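Local coordinates for flagellar protein (Xanthomonas campestris pv. campestris, PDB 3C12) that is the C-terminal part of the hook-capping protein FlgD, which is probably required for flagellar hook formation and may act as a scaffold, at residues A[52-56]-A[69-75]; A[40-46]-A[85-91]. One frame throughout, in Å; residues are numbered along the deposited sequence.

Interaction 1: residues A[52-56]-A[69-75]; sequences FVKQL and AWDGTDA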
loop_
_atom_site.group_PDB
_atom_site.type_symbol
_atom_site.label_atom_id
_atom_site.label_comp_id
_atom_site.label_asym_id
_atom_site.label_seq_id
_atom_site.Cartn_x
_atom_site.Cartn_y
_atom_site.Cartn_z
ATOM N N PHE A 52 -18.004 3.544 -7.648
ATOM C CA PHE A 52 -17.212 3.064 -8.758
ATOM C C PHE A 52 -16.971 4.218 -9.722
ATOM O O PHE A 52 -17.869 5.016 -9.988
ATOM C CB PHE A 52 -17.948 1.946 -9.499
ATOM C CG PHE A 52 -17.189 1.419 -10.689
ATOM C CD1 PHE A 52 -16.225 0.420 -10.534
ATOM C CD2 PHE A 52 -17.388 1.971 -11.956
ATOM C CE1 PHE A 52 -15.474 -0.013 -11.614
ATOM C CE2 PHE A 52 -16.635 1.539 -13.042
ATOM C CZ PHE A 52 -15.676 0.547 -12.869
ATOM N N VAL A 53 -15.752 4.306 -10.236
ATOM C CA VAL A 53 -15.403 5.345 -11.195
ATOM C C VAL A 53 -14.979 4.685 -12.507
ATOM O O VAL A 53 -15.621 4.871 -13.542
ATOM C CB VAL A 53 -14.264 6.236 -10.676
ATOM C CG1 VAL A 53 -13.772 7.161 -11.786
ATOM C CG2 VAL A 53 -14.749 7.037 -9.491
ATOM N N LYS A 54 -13.894 3.919 -12.463
ATOM C CA LYS A 54 -13.419 3.219 -13.645
ATOM C C LYS A 54 -12.631 1.994 -13.230
ATOM O O LYS A 54 -12.243 1.855 -12.071
ATOM C CB LYS A 54 -12.541 4.122 -14.516
ATOM C CG LYS A 54 -12.395 3.576 -15.930
ATOM C CD LYS A 54 -11.711 4.558 -16.869
ATOM C CE LYS A 54 -11.964 4.201 -18.337
ATOM N NZ LYS A 54 -11.181 5.036 -19.296
ATOM N N GLN A 55 -12.394 1.108 -14.188
ATOM C CA GLN A 55 -11.654 -0.114 -13.924
ATOM C C GLN A 55 -10.689 -0.410 -15.070
ATOM O O GLN A 55 -11.045 -0.323 -16.243
ATOM C CB GLN A 55 -12.633 -1.270 -13.743
ATOM C CG GLN A 55 -12.187 -2.319 -12.744
ATOM C CD GLN A 55 -12.125 -3.693 -13.365
ATOM O OE1 GLN A 55 -12.344 -4.699 -12.697
ATOM N NE2 GLN A 55 -11.813 -3.743 -14.655
ATOM N N LEU A 56 -9.459 -0.748 -14.718
ATOM C CA LEU A 56 -8.437 -1.047 -15.706
ATOM C C LEU A 56 -8.000 -2.487 -15.524
ATOM O O LEU A 56 -8.085 -3.036 -14.426
ATOM C CB LEU A 56 -7.232 -0.122 -15.513
ATOM C CG LEU A 56 -7.484 1.387 -15.518
ATOM C CD1 LEU A 56 -6.307 2.123 -14.897
ATOM C CD2 LEU A 56 -7.731 1.857 -16.942
ATOM N N ALA A 69 -2.181 2.838 -15.628
ATOM C CA ALA A 69 -2.358 4.239 -15.977
ATOM C C ALA A 69 -3.825 4.591 -16.162
ATOM O O ALA A 69 -4.531 3.965 -16.950
ATOM C CB ALA A 69 -1.580 4.564 -17.242
ATOM N N TRP A 70 -4.282 5.594 -15.420
ATOM C CA TRP A 70 -5.658 6.040 -15.519
ATOM C C TRP A 70 -5.654 7.386 -16.219
ATOM O O TRP A 70 -4.896 8.281 -15.850
ATOM C CB TRP A 70 -6.293 6.161 -14.130
ATOM C CG TRP A 70 -7.705 6.649 -14.170
ATOM C CD1 TRP A 70 -8.667 6.295 -15.071
ATOM C CD2 TRP A 70 -8.323 7.575 -13.269
ATOM N NE1 TRP A 70 -9.843 6.943 -14.788
ATOM C CE2 TRP A 70 -9.660 7.736 -13.687
ATOM C CE3 TRP A 70 -7.877 8.285 -12.149
ATOM C CZ2 TRP A 70 -10.557 8.578 -13.024
ATOM C CZ3 TRP A 70 -8.771 9.123 -11.490
ATOM C CH2 TRP A 70 -10.095 9.261 -11.931
ATOM N N ASP A 71 -6.495 7.510 -17.243
ATOM C CA ASP A 71 -6.604 8.737 -18.022
ATOM C C ASP A 71 -7.453 9.805 -17.339
ATOM O O ASP A 71 -7.645 10.890 -17.879
ATOM C CB ASP A 71 -7.182 8.430 -19.404
ATOM C CG ASP A 71 -8.381 7.526 -19.338
ATOM O OD1 ASP A 71 -9.156 7.654 -18.372
ATOM O OD2 ASP A 71 -8.552 6.692 -20.249
ATOM N N GLY A 72 -7.970 9.502 -16.157
ATOM C CA GLY A 72 -8.764 10.482 -15.442
ATOM C C GLY A 72 -10.218 10.567 -15.859
ATOM O O GLY A 72 -10.900 11.559 -15.588
ATOM N N THR A 73 -10.698 9.526 -16.526
ATOM C CA THR A 73 -12.089 9.487 -16.962
ATOM C C THR A 73 -12.792 8.280 -16.354
ATOM O O THR A 73 -12.139 7.300 -15.986
ATOM C CB THR A 73 -12.188 9.409 -18.496
ATOM O OG1 THR A 73 -11.322 8.376 -18.978
ATOM C CG2 THR A 73 -11.786 10.731 -19.120
ATOM N N ASP A 74 -14.116 8.356 -16.228
ATOM C CA ASP A 74 -14.865 7.233 -15.670
ATOM C C ASP A 74 -15.160 6.221 -16.780
ATOM O O ASP A 74 -14.874 6.487 -17.949
ATOM C CB ASP A 74 -16.158 7.723 -14.983
ATOM C CG ASP A 74 -17.175 8.321 -15.955
ATOM O OD1 ASP A 74 -18.249 8.765 -15.470
ATOM O OD2 ASP A 74 -16.917 8.344 -17.181
ATOM N N ALA A 75 -15.702 5.060 -16.413
ATOM C CA ALA A 75 -16.020 4.004 -17.382
ATOM C C ALA A 75 -16.925 4.520 -18.495
ATOM O O ALA A 75 -16.964 3.957 -19.588
ATOM C CB ALA A 75 -16.677 2.819 -16.678
#
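Ala-69 turns its methyl away and offers its carbonyl O to Leu-56 CD1, 3.3 Å off. The same leucine methyl is 4.1 Å from Trp-70 CB. The Trp-70 indole extends from CB with CG opposite the backbone N (chi1 179°), and this turns its CD1, NE1 and CZ2 edge to strand 52-56. Val-53 CG1 comes obliquely to Trp-70 CZ2 at 3.7 Å, the two side chains crossing at about a right angle. Lys-54 CD sits at the edge of the indole, near its plane. Both oxygens of Asp-71 face Lys-54 NZ in a salt bridge, OD2 at 3.2 Å, with weak hydrogen bonds. Asp-71 OD1 also accepts from Thr-73 N in an Asx turn. Gly-72 CA lies over the centre of one indole face. Thr-73 O accepts from Trp-70 NE1 in the ring plane, which ties the loop to the indole. The extended Lys-54 chain runs side by side with Thr-73, and NZ makes a weak bond to Thr-73 OG1. Asp-74 sets its CB against Val-53 O, while its OD2 accepts from Asn-78 N. Ala-75 N donates to Val-53 O (2.9 Å, 159° at the hydrogen) in the carbonyl plane, where Val-53 and Lys-54 both face Ile-45 in a classic beta bulge. Ala-75 CB reaches the edge of the Phe-52 ring, 3.9 Å from CE2. In the Ig-like domain the contact thus holds strand 52-60 to the end of strand 64-70 and the turn after it. The chemistry is divided: the loop backbone satisfies the indole N-H, while the Asp-71 carboxylate shapes the turn and probably helps to hold the lysine ammonium.

Interaction 2: residues A[40-46]-A[85-91]; sequences FVNFEIT and YGITATQ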
loop_
_atom_site.group_PDB
_atom_site.type_symbol
_atom_site.label_atom_id
_atom_site.label_comp_id
_atom_site.label_asym_id
_atom_site.label_seq_id
_atom_site.Cartn_x
_atom_site.Cartn_y
_atom_site.Cartn_z
ATOM N N PHE A 40 -3.579 -11.557 -14.985
ATOM C CA PHE A 40 -3.952 -10.164 -15.188
ATOM C C PHE A 40 -4.255 -9.483 -13.862
ATOM O O PHE A 40 -4.563 -10.131 -12.867
ATOM C CB PHE A 40 -5.156 -10.030 -16.140
ATOM C CG PHE A 40 -6.448 -10.594 -15.600
ATOM C CD1 PHE A 40 -6.693 -11.960 -15.623
ATOM C CD2 PHE A 40 -7.425 -9.752 -15.085
ATOM C CE1 PHE A 40 -7.889 -12.474 -15.144
ATOM C CE2 PHE A 40 -8.622 -10.261 -14.601
ATOM C CZ PHE A 40 -8.853 -11.623 -14.632
ATOM N N VAL A 41 -4.141 -8.166 -13.844
ATOM C CA VAL A 41 -4.428 -7.422 -12.640
ATOM C C VAL A 41 -5.456 -6.359 -12.973
ATOM O O VAL A 41 -5.346 -5.669 -13.982
ATOM C CB VAL A 41 -3.153 -6.779 -12.071
ATOM C CG1 VAL A 41 -2.390 -6.101 -13.175
ATOM C CG2 VAL A 41 -3.508 -5.786 -10.990
ATOM N N ASN A 42 -6.477 -6.258 -12.133
ATOM C CA ASN A 42 -7.529 -5.273 -12.334
ATOM C C ASN A 42 -7.430 -4.154 -11.310
ATOM O O ASN A 42 -7.492 -4.386 -10.102
ATOM C CB ASN A 42 -8.912 -5.929 -12.255
ATOM C CG ASN A 42 -9.255 -6.714 -13.501
ATOM O OD1 ASN A 42 -10.308 -7.333 -13.580
ATOM N ND2 ASN A 42 -8.366 -6.689 -14.482
ATOM N N PHE A 43 -7.259 -2.939 -11.818
ATOM C CA PHE A 43 -7.153 -1.753 -10.986
ATOM C C PHE A 43 -8.495 -1.049 -10.992
ATOM O O PHE A 43 -8.991 -0.654 -12.036
ATOM C CB PHE A 43 -6.063 -0.822 -11.523
ATOM C CG PHE A 43 -4.724 -1.484 -11.668
ATOM C CD1 PHE A 43 -4.457 -2.314 -12.748
ATOM C CD2 PHE A 43 -3.737 -1.299 -10.711
ATOM C CE1 PHE A 43 -3.230 -2.948 -12.872
ATOM C CE2 PHE A 43 -2.506 -1.931 -10.827
ATOM C CZ PHE A 43 -2.254 -2.757 -11.909
ATOM N N GLU A 44 -9.086 -0.905 -9.816
ATOM C CA GLU A 44 -10.377 -0.260 -9.690
ATOM C C GLU A 44 -10.264 1.102 -9.013
ATOM O O GLU A 44 -9.721 1.216 -7.918
ATOM C CB GLU A 44 -11.310 -1.156 -8.887
ATOM C CG GLU A 44 -12.651 -0.535 -8.575
ATOM C CD GLU A 44 -13.415 -1.329 -7.544
ATOM O OE1 GLU A 44 -12.886 -1.502 -6.424
ATOM O OE2 GLU A 44 -14.538 -1.781 -7.851
ATOM N N ILE A 45 -10.787 2.130 -9.671
ATOM C CA ILE A 45 -10.754 3.485 -9.137
ATOM C C ILE A 45 -12.096 3.875 -8.515
ATOM O O ILE A 45 -13.123 3.837 -9.181
ATOM C CB ILE A 45 -10.391 4.501 -10.251
ATOM C CG1 ILE A 45 -8.887 4.478 -10.504
ATOM C CG2 ILE A 45 -10.825 5.900 -9.856
ATOM C CD1 ILE A 45 -8.360 3.137 -10.875
ATOM N N THR A 46 -12.088 4.240 -7.237
ATOM C CA THR A 46 -13.315 4.648 -6.561
ATOM C C THR A 46 -13.211 6.104 -6.111
ATOM O O THR A 46 -12.117 6.672 -6.078
ATOM C CB THR A 46 -13.613 3.755 -5.351
ATOM O OG1 THR A 46 -12.493 3.766 -4.462
ATOM C CG2 THR A 46 -13.884 2.336 -5.797
ATOM N N TYR A 85 -8.256 10.077 -5.676
ATOM C CA TYR A 85 -9.166 8.961 -5.852
ATOM C C TYR A 85 -8.543 7.700 -5.298
ATOM O O TYR A 85 -7.321 7.533 -5.347
ATOM C CB TYR A 85 -9.486 8.753 -7.329
ATOM C CG TYR A 85 -10.340 9.834 -7.912
ATOM C CD1 TYR A 85 -9.794 11.059 -8.296
ATOM C CD2 TYR A 85 -11.710 9.648 -8.050
ATOM C CE1 TYR A 85 -10.594 12.072 -8.801
ATOM C CE2 TYR A 85 -12.524 10.652 -8.555
ATOM C CZ TYR A 85 -11.963 11.857 -8.926
ATOM O OH TYR A 85 -12.788 12.839 -9.418
ATOM N N GLY A 86 -9.384 6.812 -4.775
ATOM C CA GLY A 86 -8.887 5.565 -4.225
ATOM C C GLY A 86 -8.625 4.523 -5.297
ATOM O O GLY A 86 -9.373 4.415 -6.267
ATOM N N ILE A 87 -7.550 3.763 -5.136
ATOM C CA ILE A 87 -7.228 2.725 -6.103
ATOM C C ILE A 87 -6.939 1.382 -5.443
ATOM O O ILE A 87 -6.174 1.285 -4.484
ATOM C CB ILE A 87 -6.022 3.108 -6.999
ATOM C CG1 ILE A 87 -5.738 1.954 -7.962
ATOM C CG2 ILE A 87 -4.798 3.425 -6.158
ATOM C CD1 ILE A 87 -4.514 2.134 -8.797
ATOM N N THR A 88 -7.573 0.345 -5.972
ATOM C CA THR A 88 -7.404 -1.007 -5.473
ATOM C C THR A 88 -6.957 -1.916 -6.612
ATOM O O THR A 88 -7.455 -1.822 -7.734
ATOM C CB THR A 88 -8.717 -1.527 -4.874
ATOM O OG1 THR A 88 -9.049 -0.730 -3.732
ATOM C CG2 THR A 88 -8.580 -2.979 -4.449
ATOM N N ALA A 89 -6.002 -2.788 -6.323
ATOM C CA ALA A 89 -5.497 -3.685 -7.344
ATOM C C ALA A 89 -5.705 -5.120 -6.949
ATOM O O ALA A 89 -5.341 -5.541 -5.850
ATOM C CB ALA A 89 -4.029 -3.430 -7.586
ATOM N N THR A 90 -6.306 -5.874 -7.859
ATOM C CA THR A 90 -6.554 -7.280 -7.618
ATOM C C THR A 90 -5.979 -8.115 -8.731
ATOM O O THR A 90 -6.246 -7.890 -9.912
ATOM C CB THR A 90 -8.032 -7.581 -7.529
ATOM O OG1 THR A 90 -8.646 -6.657 -6.624
ATOM C CG2 THR A 90 -8.237 -9.018 -7.032
ATOM N N GLN A 91 -5.189 -9.093 -8.327
ATOM C CA GLN A 91 -4.546 -9.992 -9.258
ATOM C C GLN A 91 -5.382 -11.248 -9.402
ATOM O O GLN A 91 -6.051 -11.689 -8.468
ATOM C CB GLN A 91 -3.156 -10.365 -8.740
ATOM C CG GLN A 91 -2.303 -11.145 -9.711
ATOM C CD GLN A 91 -1.218 -11.935 -9.014
ATOM O OE1 GLN A 91 -1.494 -12.968 -8.408
ATOM N NE2 GLN A 91 0.023 -11.452 -9.087
HETATM O O HOH W 1 -9.224 -3.864 -7.670
HETATM O O HOH W 2 -10.722 1.871 -5.393
#
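Phe-43 and Ile-87 lie side by side and point the same way, into the interior of the Ig-like domain. Ile-87 CD1 is 4.0 Å from Phe-43 CD2, an oblique approach to the ring. Ala-89 CB comes to the same CD2 at 3.8 Å, again obliquely. With CG anti to the carbonyl carbon (chi1 -55°), the Phe-43 ring lies over toward Ala-89 and Ile-87. Ile-45 crosses Ile-87 at a slant, its CD1 4.1 Å from Ile-87 CG1. The other branch, Ile-45 CG2, meets Tyr-85 CB at 4.0 Å, and these two side chains cross at about a right angle. Thr-46 O lies at the edge of the Tyr-85 ring. Tyr-85 also packs edge-to-face with Trp-70, and its hydroxyl bonds to Ala-81 O. Val-41 extends the apolar row toward Gln-91, with CG2 resting on Ala-89 CB. Phe-68 of strand 64-70 meets the Phe-43 ring from the facing layer.

The backbones run antiparallel at 160°. Asn-42 with Thr-90, Glu-44 with Thr-88 and Thr-46 with Gly-86 are the hydrogen-bonded pairs. Glu-44 N donates to Thr-88 O at 2.8 Å, nearly straight at 167°. Asn-42, Glu-44, Thr-46, Thr-88 and Thr-90 point to the other face. One water donates to Asn-42 O and bonds to Thr-90 OG1. A second water donates to Glu-44 O and bonds to Thr-46 OG1 (2.8 Å). Thr-88 OG1 makes a weak bond to Lys-100 NZ of the second subunit. The strand pair is thus two-sided: aliphatic and aromatic groups fill the domain interior, while hydroxyls, amide and carboxylate line a hydrated face that also touches the partner subunit.

Both contacts lie in the Ig-like domain, their centres 10 Å apart. Along the chain, interaction 1 is nested inside the loop closed by interaction 2: 40-46, 52-56, 69-75, then 85-91. Strand 39-46 pairs with 52-60 on one side and 83-93 on the other, antiparallel to both. The two contacts join directly there, with Lys-54 O 2.8 Å from Ile-45 N in a probable hydrogen bond. Interaction 2 pairs strands within the sheet. Interaction 1 ties strand 52-60 to the end of strand 64-70 and the loop after it. Together they join the edge strand 52-60 both to its sheet neighbours and to the turn after strand 64-70.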